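Local structure of alpha-1,3-glucanase (6K0P) at residues S356-F360 / N373-L378; A380-A386 / Y403-T409. The protein probably hydrolyses the alpha-1,3-glucosidic linkages of alpha-1,3-glucan as a family 87 glycoside hydrolase. The protein carries 1 engineered substitution. All coordinates share one frame; numbering follows the deposited sequence.

Contact 1 of 2, residues S356-F360 / N373-L378; sequences SFALF and NKYTNL
Tyr375 reaches across the inside of a right-handed parallel beta-helix, the fold of the pectate lyase-like clan, and its OH gives a hydrogen bond of 2.7 Å to the backbone O of Ala358. The donor stands above the carbonyl plane, with a C=O...OH angle of 126°, so the phenol tilts in over the peptide and does not meet it along a lone pair. The same hydroxyl oxygen lies 3.5 Å from Leu359 CD1, and Phe357 CB comes up to the edge of the tyrosine ring at CD2. Leu378 supplies a CH-pi contact over one face of the Phe357 ring: its CD1 sits 4.1 Å from the centroid and 18° off the normal. Leu359 reaches the other end of the contact with CG anti to its backbone N (chi1 -172°), which brings CD1 down beside the amide of Asn373. That amide is fixed by its polar partners, OD1 to Asn342 and ND2 to the carbonyl of Ser339.

The two strands, 357-360 and 374-376, run nearly antiparallel with axes 9.6 Å apart, too far for backbone pairing, so side chains span the gap between facing walls of the solenoid core, Tyr375 reaching a main-chain carbonyl. Asn377, with positive phi and psi, turns the chain through a corner, beyond which Leu378 points back inward. Strands 333-336 and 397-407 pack against the same group: Met335 touches both Leu359 and Tyr375, and the ring of Phe399 meets that of Tyr375. Leu359 CB lies 4.1 Å from Tyr375 CZ.

Contact 2 of 2, residues A380-A386 / Y403-T409; sequences ATNVRRA and YGADTLT. With ACY (acetic acid), chain K.
Segments 380-386 and 403-409 run parallel and in step, Ala380 beside Gly404 and Thr381 beside Ala405. Ala380 N donates to Tyr403 O at 2.9 Å, nearly straight at 163°; Ala405 N returns a bond to Ala380 O, and Asn382 N donates to Ala405 O. Asn382 and Asp406 turn the two chains together, both with positive phi and psi, and past this corner Leu408 N binds Val383 O at 2.9 Å.

Thr381 CG2 meets the edge of the Tyr403 ring at CE2, 3.7 Å away, while Tyr403 OH bonds to Asp440. At the corner Asn382 and Asp406 lie side by side, their amide and carboxylate planes 23° apart, and one water takes the ND2 hydrogen of Asn382 and donates to Asp406 O. The Asp406 carboxylate forms salt bridges with Arg441 and Arg52 through OD1, which probably favour its ionised form. The methyls CG2 of Val383 and Thr407 touch at 3.9 Å. A second water bridges Val383 O, Ala386 O and Thr409 N.

Arg385, extended from CG to NE, holds an acetic acid molecule at its guanidinium edge, probably bound as acetate and probably from the crystallisation liquor: NE to OXT at 2.8 Å and NH2 to O at 3.0 Å, a two-pronged grip. NH1 binds the carbonyls of Gly118 and Leu120. A leucine here would probably leave the acetate and both carbonyls without these donors.

Parallel strands of successive coils, paired in register and turning the same corner, are characteristic of the right-handed beta-helix, the fold expected of the pectate lyase-like clan.

Overall arrangement
Contact 1 and contact 2 follow one another along the chain, their centres about 15 Å apart, and strand 374-383 serves both. In contact 1 its first part faces strand 357-360 through the solenoid interior; in contact 2 its later part pairs edge to edge with strand 397-407 of the next coil. One contact spans the core, the other joins adjacent coils. They meet directly, since Leu378 O and Tyr403 N probably share a hydrogen bond at 2.9 Å, and the CB atoms of Ser356 and Ala380 pack at 3.5 Å. Both lie in the beta-helical catalytic region, the side chains of Ala358 and Arg385 about 10 and 8 Å from bound glucose, that of Asp406 about 7 Å from calcium.

Contact 1 of 2, residues S356-F360 / N373-L378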
ATOM      1  N   SER A 356       1.720   0.370   4.129  1.00 10.26           N
ATOM      2  CA  SER A 356       1.532  -0.634   3.078  1.00  8.84           C
ATOM      3  C   SER A 356       2.514  -1.786   3.242  1.00 10.44           C
ATOM      4  O   SER A 356       2.118  -2.959   3.243  1.00 10.93           O
ATOM      5  CB  SER A 356       1.678  -0.018   1.692  1.00  9.70           C
ATOM      6  OG  SER A 356       0.689   0.980   1.465  1.00 10.63           O
ATOM      7  N   PHE A 357       3.801  -1.469   3.383  1.00  8.95           N
ATOM      8  CA  PHE A 357       4.850  -2.453   3.635  1.00 10.81           C
ATOM      9  C   PHE A 357       5.600  -1.973   4.861  1.00  9.05           C
ATOM     10  O   PHE A 357       6.097  -0.843   4.874  1.00 10.66           O
ATOM     11  CB  PHE A 357       5.804  -2.546   2.441  1.00 10.38           C
ATOM     12  CG  PHE A 357       5.150  -3.031   1.179  1.00 10.83           C
ATOM     13  CD1 PHE A 357       4.912  -4.384   0.977  1.00 10.77           C
ATOM     14  CD2 PHE A 357       4.771  -2.133   0.201  1.00 10.54           C
ATOM     15  CE1 PHE A 357       4.307  -4.835  -0.195  1.00 10.84           C
ATOM     16  CE2 PHE A 357       4.162  -2.577  -0.967  1.00 10.76           C
ATOM     17  CZ  PHE A 357       3.929  -3.926  -1.161  1.00 10.50           C
ATOM     18  N   ALA A 358       5.682  -2.819   5.883  1.00  9.49           N
ATOM     19  CA  ALA A 358       6.238  -2.399   7.162  1.00  9.36           C
ATOM     20  C   ALA A 358       7.133  -3.485   7.740  1.00  9.76           C
ATOM     21  O   ALA A 358       6.971  -4.679   7.457  1.00 10.82           O
ATOM     22  CB  ALA A 358       5.139  -2.052   8.171  1.00 11.29           C
ATOM     23  N   LEU A 359       8.079  -3.039   8.565  1.00 10.08           N
ATOM     24  CA  LEU A 359       8.972  -3.911   9.315  1.00 11.02           C
ATOM     25  C   LEU A 359       9.028  -3.360  10.728  1.00 11.37           C
ATOM     26  O   LEU A 359       9.417  -2.204  10.921  1.00 13.60           O
ATOM     27  CB  LEU A 359      10.366  -3.917   8.676  1.00 12.90           C
ATOM     28  CG  LEU A 359      11.374  -4.927   9.229  1.00 15.08           C
ATOM     29  CD1 LEU A 359      10.909  -6.375   9.052  1.00 15.83           C
ATOM     30  CD2 LEU A 359      12.707  -4.729   8.525  1.00 18.36           C
ATOM     31  N   PHE A 360       8.579  -4.143  11.702  1.00 12.04           N
ATOM     32  CA  PHE A 360       8.588  -3.700  13.096  1.00 11.73           C
ATOM     33  C   PHE A 360       9.515  -4.604  13.888  1.00 13.13           C
ATOM     34  O   PHE A 360       9.189  -5.765  14.151  1.00 13.56           O
ATOM     35  CB  PHE A 360       7.196  -3.674  13.727  1.00 14.73           C
ATOM     36  CG  PHE A 360       7.163  -2.952  15.059  1.00 13.86           C
ATOM     37  CD1 PHE A 360       7.586  -3.583  16.221  1.00 22.68           C
ATOM     38  CD2 PHE A 360       6.752  -1.630  15.135  1.00 17.65           C
ATOM     39  CE1 PHE A 360       7.580  -2.910  17.434  1.00 21.10           C
ATOM     40  CE2 PHE A 360       6.742  -0.953  16.344  1.00 18.59           C
ATOM     41  CZ  PHE A 360       7.153  -1.590  17.490  1.00 19.44           C
ATOM     42  N   ASN A 373      16.371  -8.582   6.178  1.00 12.80           N
ATOM     43  CA  ASN A 373      15.228  -8.551   5.281  1.00 10.94           C
ATOM     44  C   ASN A 373      15.532  -7.698   4.059  1.00 12.94           C
ATOM     45  O   ASN A 373      16.330  -6.759   4.110  1.00 13.35           O
ATOM     46  CB  ASN A 373      14.012  -7.987   6.012  1.00 11.79           C
ATOM     47  CG  ASN A 373      13.573  -8.874   7.160  1.00 11.49           C
ATOM     48  OD1 ASN A 373      12.980  -9.929   6.946  1.00 12.04           O
ATOM     49  ND2 ASN A 373      13.864  -8.456   8.390  1.00 12.37           N
ATOM     50  N   LYS A 374      14.901  -8.051   2.944  1.00 11.49           N
ATOM     51  CA  LYS A 374      15.076  -7.344   1.682  1.00 10.60           C
ATOM     52  C   LYS A 374      13.691  -7.023   1.147  1.00 12.91           C
ATOM     53  O   LYS A 374      12.947  -7.930   0.753  1.00 14.00           O
ATOM     54  CB  LYS A 374      15.887  -8.177   0.687  1.00 13.36           C
ATOM     55  CG  LYS A 374      17.341  -8.386   1.138  1.00 17.21           C
ATOM     56  CD  LYS A 374      18.112  -9.239   0.146  1.00 23.03           C
ATOM     57  CE  LYS A 374      19.540  -9.476   0.620  1.00 36.30           C
ATOM     58  NZ  LYS A 374      20.299  -8.202   0.805  1.00 37.18           N
ATOM     59  N   TYR A 375      13.341  -5.739   1.167  1.00 11.29           N
ATOM     60  CA  TYR A 375      12.073  -5.222   0.653  1.00 10.79           C
ATOM     61  C   TYR A 375      12.456  -4.519  -0.646  1.00 11.67           C
ATOM     62  O   TYR A 375      12.991  -3.407  -0.622  1.00 11.97           O
ATOM     63  CB  TYR A 375      11.480  -4.230   1.652  1.00 10.64           C
ATOM     64  CG  TYR A 375      10.768  -4.812   2.869  1.00 11.22           C
ATOM     65  CD1 TYR A 375      11.383  -5.742   3.711  1.00 14.24           C
ATOM     66  CD2 TYR A 375       9.492  -4.383   3.212  1.00 11.30           C
ATOM     67  CE1 TYR A 375      10.723  -6.247   4.832  1.00 13.66           C
ATOM     68  CE2 TYR A 375       8.838  -4.876   4.336  1.00  9.87           C
ATOM     69  CZ  TYR A 375       9.452  -5.810   5.139  1.00 12.10           C
ATOM     70  OH  TYR A 375       8.796  -6.302   6.247  1.00 13.42           O
ATOM     71  N   THR A 376      12.215  -5.171  -1.782  1.00 10.75           N
ATOM     72  CA  THR A 376      12.781  -4.736  -3.054  1.00 10.51           C
ATOM     73  C   THR A 376      11.705  -4.648  -4.125  1.00 11.11           C
ATOM     74  O   THR A 376      10.775  -5.461  -4.154  1.00 11.22           O
ATOM     75  CB  THR A 376      13.892  -5.685  -3.534  1.00 11.02           C
ATOM     76  OG1 THR A 376      13.377  -7.022  -3.634  1.00 12.89           O
ATOM     77  CG2 THR A 376      15.069  -5.681  -2.556  1.00 12.94           C
ATOM     78  N   ASN A 377      11.841  -3.660  -5.011  1.00 10.56           N
ATOM     79  CA  ASN A 377      10.956  -3.531  -6.166  1.00 10.98           C
ATOM     80  C   ASN A 377       9.497  -3.474  -5.717  1.00 10.69           C
ATOM     81  O   ASN A 377       8.655  -4.263  -6.142  1.00 10.90           O
ATOM     82  CB  ASN A 377      11.195  -4.664  -7.176  1.00 11.00           C
ATOM     83  CG  ASN A 377      12.659  -4.816  -7.552  1.00 12.76           C
ATOM     84  OD1 ASN A 377      13.298  -3.856  -7.979  1.00 14.73           O
ATOM     85  ND2 ASN A 377      13.198  -6.018  -7.384  1.00 14.34           N
ATOM     86  N   LEU A 378       9.208  -2.521  -4.837  1.00 10.56           N
ATOM     87  CA  LEU A 378       7.891  -2.425  -4.219  1.00 10.44           C
ATOM     88  C   LEU A 378       7.209  -1.130  -4.630  1.00  9.76           C
ATOM     89  O   LEU A 378       7.846  -0.068  -4.686  1.00 10.97           O
ATOM     90  CB  LEU A 378       7.999  -2.469  -2.694  1.00 10.75           C
ATOM     91  CG  LEU A 378       8.644  -3.710  -2.071  1.00  9.77           C
ATOM     92  CD1 LEU A 378       8.592  -3.614  -0.544  1.00 11.53           C
ATOM     93  CD2 LEU A 378       7.947  -4.989  -2.543  1.00 10.84           C
TER

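Contact 2 of 2, residues A380-A386 / Y403-T409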
ATOM      1  N   ALA A 380       3.762   1.206  -3.583  1.00  9.36           N
ATOM      2  CA  ALA A 380       2.671   1.422  -2.636  1.00 10.79           C
ATOM      3  C   ALA A 380       2.076   2.797  -2.901  1.00 10.96           C
ATOM      4  O   ALA A 380       2.752   3.811  -2.710  1.00 10.87           O
ATOM      5  CB  ALA A 380       3.164   1.302  -1.193  1.00 10.80           C
ATOM      6  N   THR A 381       0.819   2.837  -3.343  1.00 10.54           N
ATOM      7  CA  THR A 381       0.186   4.093  -3.729  1.00  9.73           C
ATOM      8  C   THR A 381      -1.192   4.185  -3.087  1.00 10.79           C
ATOM      9  O   THR A 381      -1.752   3.187  -2.634  1.00  9.82           O
ATOM     10  CB  THR A 381       0.021   4.200  -5.244  1.00 12.11           C
ATOM     11  OG1 THR A 381      -0.813   3.129  -5.701  1.00 14.40           O
ATOM     12  CG2 THR A 381       1.381   4.126  -5.945  1.00 12.52           C
ATOM     13  N   ASN A 382      -1.750   5.395  -3.071  1.00  9.46           N
ATOM     14  CA  ASN A 382      -3.068   5.619  -2.484  1.00  9.35           C
ATOM     15  C   ASN A 382      -3.141   5.010  -1.085  1.00 10.24           C
ATOM     16  O   ASN A 382      -4.028   4.209  -0.768  1.00  9.61           O
ATOM     17  CB  ASN A 382      -4.182   5.068  -3.377  1.00  9.68           C
ATOM     18  CG  ASN A 382      -4.402   5.893  -4.625  1.00 10.29           C
ATOM     19  OD1 ASN A 382      -4.319   5.375  -5.734  1.00 12.50           O
ATOM     20  ND2 ASN A 382      -4.710   7.182  -4.458  1.00 10.40           N
ATOM     21  N   VAL A 383      -2.176   5.373  -0.246  1.00  8.57           N
ATOM     22  CA  VAL A 383      -2.122   4.855   1.116  1.00  9.72           C
ATOM     23  C   VAL A 383      -3.178   5.601   1.919  1.00  9.26           C
ATOM     24  O   VAL A 383      -3.069   6.813   2.129  1.00 10.12           O
ATOM     25  CB  VAL A 383      -0.734   5.037   1.735  1.00 10.28           C
ATOM     26  CG1 VAL A 383      -0.665   4.250   3.031  1.00 10.63           C
ATOM     27  CG2 VAL A 383       0.354   4.567   0.767  1.00 11.38           C
ATOM     28  N   ARG A 384      -4.205   4.885   2.363  1.00  9.57           N
ATOM     29  CA  ARG A 384      -5.380   5.550   2.913  1.00  9.32           C
ATOM     30  C   ARG A 384      -5.188   6.015   4.352  1.00 10.87           C
ATOM     31  O   ARG A 384      -6.001   6.798   4.855  1.00 10.78           O
ATOM     32  CB  ARG A 384      -6.603   4.647   2.754  1.00  9.63           C
ATOM     33  CG  ARG A 384      -6.840   4.267   1.288  1.00 11.08           C
ATOM     34  CD  ARG A 384      -8.206   3.647   1.085  1.00 10.41           C
ATOM     35  NE  ARG A 384      -8.268   2.259   1.527  1.00  9.83           N
ATOM     36  CZ  ARG A 384      -9.348   1.502   1.381  1.00 10.19           C
ATOM     37  NH1 ARG A 384     -10.440   2.015   0.828  1.00 10.29           N
ATOM     38  NH2 ARG A 384      -9.339   0.240   1.785  1.00 10.17           N
ATOM     39  N   ARG A 385      -4.137   5.546   5.017  1.00  9.71           N
ATOM     40  CA  ARG A 385      -3.737   6.017   6.334  1.00  9.70           C
ATOM     41  C   ARG A 385      -2.326   5.501   6.560  1.00 10.09           C
ATOM     42  O   ARG A 385      -2.002   4.401   6.110  1.00 11.09           O
ATOM     43  CB  ARG A 385      -4.680   5.464   7.418  1.00 10.82           C
ATOM     44  CG  ARG A 385      -4.235   5.777   8.833  1.00 11.76           C
ATOM     45  CD  ARG A 385      -5.112   5.068   9.834  1.00 17.47           C
ATOM     46  NE  ARG A 385      -4.595   5.243  11.186  1.00 16.93           N
ATOM     47  CZ  ARG A 385      -5.340   5.120  12.271  1.00 17.06           C
ATOM     48  NH1 ARG A 385      -6.629   4.813  12.154  1.00 15.78           N
ATOM     49  NH2 ARG A 385      -4.794   5.306  13.468  1.00 15.77           N
ATOM     50  N   ALA A 386      -1.492   6.303   7.234  1.00 11.18           N
ATOM     51  CA  ALA A 386      -0.107   5.940   7.550  1.00 10.59           C
ATOM     52  C   ALA A 386       0.782   5.933   6.304  1.00  9.71           C
ATOM     53  O   ALA A 386       0.486   6.639   5.332  1.00 10.41           O
ATOM     54  CB  ALA A 386      -0.022   4.661   8.395  1.00 11.61           C
ATOM     55  N   TYR A 403       8.589   2.679  -5.143  1.00 11.76           N
ATOM     56  CA  TYR A 403       7.747   3.770  -5.611  1.00 10.68           C
ATOM     57  C   TYR A 403       6.624   3.952  -4.604  1.00 11.25           C
ATOM     58  O   TYR A 403       5.896   2.998  -4.303  1.00 12.88           O
ATOM     59  CB  TYR A 403       7.157   3.487  -6.998  1.00 10.61           C
ATOM     60  CG  TYR A 403       6.313   4.652  -7.465  1.00 10.75           C
ATOM     61  CD1 TYR A 403       6.909   5.829  -7.901  1.00 14.27           C
ATOM     62  CD2 TYR A 403       4.928   4.597  -7.417  1.00 13.78           C
ATOM     63  CE1 TYR A 403       6.147   6.915  -8.306  1.00 16.11           C
ATOM     64  CE2 TYR A 403       4.155   5.679  -7.825  1.00 17.09           C
ATOM     65  CZ  TYR A 403       4.772   6.831  -8.265  1.00 13.21           C
ATOM     66  OH  TYR A 403       4.016   7.908  -8.668  1.00 13.59           O
ATOM     67  N   GLY A 404       6.487   5.154  -4.077  1.00 10.78           N
ATOM     68  CA  GLY A 404       5.376   5.475  -3.192  1.00 11.55           C
ATOM     69  C   GLY A 404       4.698   6.753  -3.631  1.00 10.51           C
ATOM     70  O   GLY A 404       5.355   7.685  -4.086  1.00 11.23           O
ATOM     71  N   ALA A 405       3.372   6.794  -3.483  1.00 10.74           N
ATOM     72  CA  ALA A 405       2.658   7.979  -3.954  1.00  9.55           C
ATOM     73  C   ALA A 405       1.311   8.124  -3.266  1.00  9.33           C
ATOM     74  O   ALA A 405       0.660   7.136  -2.907  1.00 11.11           O
ATOM     75  CB  ALA A 405       2.464   7.976  -5.479  1.00 11.62           C
ATOM     76  N   ASP A 406       0.899   9.385  -3.102  1.00  9.50           N
ATOM     77  CA  ASP A 406      -0.475   9.738  -2.742  1.00  9.67           C
ATOM     78  C   ASP A 406      -0.892   9.139  -1.396  1.00 12.03           C
ATOM     79  O   ASP A 406      -1.835   8.354  -1.294  1.00 10.69           O
ATOM     80  CB  ASP A 406      -1.444   9.404  -3.885  1.00  9.83           C
ATOM     81  CG  ASP A 406      -1.202  10.266  -5.099  1.00 10.19           C
ATOM     82  OD1 ASP A 406      -1.033  11.489  -4.910  1.00 10.53           O
ATOM     83  OD2 ASP A 406      -1.159   9.724  -6.227  1.00 10.13           O
ATOM     84  N   THR A 407      -0.163   9.539  -0.356  1.00  9.56           N
ATOM     85  CA  THR A 407      -0.520   9.207   1.015  1.00 10.40           C
ATOM     86  C   THR A 407      -1.549  10.202   1.541  1.00 11.28           C
ATOM     87  O   THR A 407      -1.417  11.416   1.346  1.00 11.32           O
ATOM     88  CB  THR A 407       0.727   9.315   1.885  1.00  8.72           C
ATOM     89  OG1 THR A 407       1.364  10.560   1.601  1.00 10.15           O
ATOM     90  CG2 THR A 407       1.698   8.185   1.548  1.00  9.59           C
ATOM     91  N   LEU A 408      -2.566   9.691   2.244  1.00 10.70           N
ATOM     92  CA  LEU A 408      -3.578  10.594   2.783  1.00  9.86           C
ATOM     93  C   LEU A 408      -3.129  11.330   4.042  1.00 12.32           C
ATOM     94  O   LEU A 408      -3.523  12.484   4.235  1.00 13.35           O
ATOM     95  CB  LEU A 408      -4.890   9.858   3.042  1.00 10.97           C
ATOM     96  CG  LEU A 408      -5.614   9.388   1.784  1.00 10.86           C
ATOM     97  CD1 LEU A 408      -7.014   8.911   2.152  1.00 11.40           C
ATOM     98  CD2 LEU A 408      -5.682  10.487   0.713  1.00 11.59           C
ATOM     99  N   THR A 409      -2.343  10.691   4.932  1.00 10.53           N
ATOM    100  CA  THR A 409      -2.106  11.257   6.263  1.00 10.71           C
ATOM    101  C   THR A 409      -0.664  11.237   6.763  1.00 12.72           C
ATOM    102  O   THR A 409      -0.431  11.702   7.884  1.00 15.28           O
ATOM    103  CB  THR A 409      -2.951  10.545   7.336  1.00 13.03           C
ATOM    104  OG1 THR A 409      -2.495   9.190   7.465  1.00 14.03           O
ATOM    105  CG2 THR A 409      -4.431  10.562   7.000  1.00 15.24           C
TER
HETATM  106  C   ACY K2013      -1.390   6.078  12.466  1.00 17.27           C
HETATM  107  O   ACY K2013      -1.852   5.571  13.555  1.00 20.84           O
HETATM  108  OXT ACY K2013      -1.988   6.146  11.403  1.00 16.83           O
HETATM  109  CH3 ACY K2013       0.025   6.622  12.615  1.00 22.34           C
HETATM  110  O   HOH W   1      -4.665   8.323  -1.585  1.00 11.70           O
HETATM  111  O   HOH W   2      -1.676   7.925   4.451  1.00 11.20           O